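Local coordinates for flagellar hook-associated protein (Burkholderia pseudomallei, PDB 4UT1) that probably serves as a structural component of the bacterial flagellum, at the junction between the hook and the filament, at residues Q86-G89 / S90-T94. Sequence-based numbering, arbitrary orientation.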
ATOM      1  N   GLN A  86      -6.686  -7.781  34.804  1.00 19.15           N
ATOM      2  CA  GLN A  86      -5.245  -7.642  34.692  1.00 23.10           C
ATOM      3  C   GLN A  86      -4.778  -7.907  33.262  1.00 21.00           C
ATOM      4  O   GLN A  86      -3.956  -7.158  32.728  1.00 17.51           O
ATOM      5  CB  GLN A  86      -4.526  -8.587  35.664  1.00 21.56           C
ATOM      6  CG  GLN A  86      -3.012  -8.576  35.494  1.00 21.42           C
ATOM      7  CD  GLN A  86      -2.382  -7.270  35.935  1.00 24.87           C
ATOM      8  OE1 GLN A  86      -2.037  -6.414  35.110  1.00 23.35           O
ATOM      9  NE2 GLN A  86      -2.229  -7.105  37.241  1.00 19.85           N
ATOM     10  N   THR A  87      -5.302  -8.960  32.636  1.00 19.80           N
ATOM     11  CA  THR A  87      -4.821  -9.337  31.312  1.00 17.19           C
ATOM     12  C   THR A  87      -5.255  -8.319  30.247  1.00 18.41           C
ATOM     13  O   THR A  87      -4.519  -8.079  29.292  1.00 16.01           O
ATOM     14  CB  THR A  87      -5.283 -10.762  30.908  1.00 20.00           C
ATOM     15  OG1 THR A  87      -4.356 -11.301  29.953  1.00 19.93           O
ATOM     16  CG2 THR A  87      -6.681 -10.750  30.304  1.00 18.17           C
ATOM     17  N   GLN A  88      -6.427  -7.708  30.426  1.00 17.10           N
ATOM     18  CA  GLN A  88      -6.863  -6.611  29.556  1.00 17.74           C
ATOM     19  C   GLN A  88      -5.973  -5.383  29.749  1.00 16.97           C
ATOM     20  O   GLN A  88      -5.644  -4.685  28.789  1.00 18.16           O
ATOM     21  CB  GLN A  88      -8.331  -6.252  29.827  1.00 17.07           C
ATOM     22  CG  GLN A  88      -8.855  -5.006  29.080  1.00 20.88           C
ATOM     23  CD  GLN A  88      -8.880  -5.157  27.562  1.00 26.36           C
ATOM     24  OE1 GLN A  88      -8.351  -6.124  27.008  1.00 28.46           O
ATOM     25  NE2 GLN A  88      -9.500  -4.188  26.878  1.00 23.56           N
ATOM     26  N   GLY A  89      -5.573  -5.128  30.987  1.00 19.06           N
ATOM     27  CA  GLY A  89      -4.748  -3.976  31.292  1.00 15.96           C
ATOM     28  C   GLY A  89      -3.359  -4.113  30.696  1.00 17.41           C
ATOM     29  O   GLY A  89      -2.812  -3.155  30.148  1.00 14.35           O
ATOM     30  N   SER A  90      -2.783  -5.306  30.824  1.00 14.80           N
ATOM     31  CA  SER A  90      -1.467  -5.592  30.265  1.00 14.29           C
ATOM     32  C   SER A  90      -1.488  -5.530  28.734  1.00 15.75           C
ATOM     33  O   SER A  90      -0.530  -5.084  28.112  1.00 15.38           O
ATOM     34  CB  SER A  90      -0.977  -6.962  30.722  1.00 15.95           C
ATOM     35  OG  SER A  90      -0.826  -6.990  32.122  1.00 19.08           O
ATOM     36  N   SER A  91      -2.575  -6.006  28.139  1.00 14.52           N
ATOM     37  CA  SER A  91      -2.745  -5.915  26.697  1.00 15.21           C
ATOM     38  C   SER A  91      -2.797  -4.456  26.238  1.00 16.09           C
ATOM     39  O   SER A  91      -2.076  -4.059  25.320  1.00 14.36           O
ATOM     40  CB  SER A  91      -4.008  -6.644  26.256  1.00 16.45           C
ATOM     41  OG  SER A  91      -4.236  -6.446  24.873  1.00 19.63           O
ATOM     42  N   LEU A  92      -3.656  -3.670  26.878  1.00 14.75           N
ATOM     43  CA  LEU A  92      -3.800  -2.254  26.528  1.00 18.10           C
ATOM     44  C   LEU A  92      -2.502  -1.475  26.718  1.00 15.34           C
ATOM     45  O   LEU A  92      -2.167  -0.620  25.904  1.00 16.32           O
ATOM     46  CB  LEU A  92      -4.917  -1.608  27.360  1.00 15.72           C
ATOM     47  CG  LEU A  92      -6.325  -2.060  26.968  1.00 14.67           C
ATOM     48  CD1 LEU A  92      -7.364  -1.555  27.961  1.00 17.10           C
ATOM     49  CD2 LEU A  92      -6.648  -1.583  25.547  1.00 15.75           C
ATOM     50  N   SER A  93      -1.771  -1.761  27.791  1.00 14.69           N
ATOM     51  CA  SER A  93      -0.562  -0.992  28.065  1.00 15.71           C
ATOM     52  C   SER A  93       0.543  -1.401  27.104  1.00 13.36           C
ATOM     53  O   SER A  93       1.327  -0.570  26.678  1.00 14.43           O
ATOM     54  CB  SER A  93      -0.098  -1.167  29.516  1.00 17.82           C
ATOM     55  OG  SER A  93       0.405  -2.467  29.744  1.00 17.93           O
ATOM     56  N   THR A  94       0.609  -2.686  26.777  1.00 14.27           N
ATOM     57  CA  THR A  94       1.541  -3.165  25.758  1.00 13.96           C
ATOM     58  C   THR A  94       1.242  -2.511  24.397  1.00 14.53           C
ATOM     59  O   THR A  94       2.147  -2.009  23.733  1.00 15.76           O
ATOM     60  CB  THR A  94       1.472  -4.706  25.625  1.00 14.01           C
ATOM     61  OG1 THR A  94       1.989  -5.297  26.824  1.00 14.52           O
ATOM     62  CG2 THR A  94       2.299  -5.188  24.446  1.00 16.46           C
TER
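Q86 and S90 meet one turn apart on helix 80-106, through backbone and side chains alike. The helical bond from S90 N to Q86 O (2.9 Å) is nearly straight, 163° at the hydrogen. S90 OG, turned back beside its own backbone N by a chi1 of -63°, lies 3.2 Å from Q86 O and 3.3 Å from Q86 OE1. Q86 CG leaves anti to the backbone N, and a bend at chi2 (69°) brings the amide oxygen forward to that hydroxyl. Regular i to i+4 bonds continue from S91 N to T87 O, L92 N to Q88 O and S93 N to G89 O. Further along, T94 OG1 donates to S90 O at 2.8 Å, from the face of that carbonyl opposite T94 N, so two donors grip one oxygen.

Van der Waals contact joins Q88 and L92, whose side chains cross at a slant: the polar amide of Q88 lies against the aliphatic L92 side chain, with Q88 NE2 3.6 Å from L92 CD1. L92 CG also sits against Q88 O, at 3.3 Å.

Around the helix, Q88 and L92 both touch Q618 of helix 593-630, while T94 packs on A288 and L292 of helix 287-322. T87 OG1 bonds to S215 O, at the end of helix 201-215. This is packing within the long helical bundle of FlgK. Its chemistry works in two directions: the T94 hydroxyl turns inward, sharing S90 O with T94 N and so adding to the helix's own bonding, whereas the T87 hydroxyl ties the helix to the end of helix 201-215, and Q88 and L92 carry the contact on to a neighbouring helix.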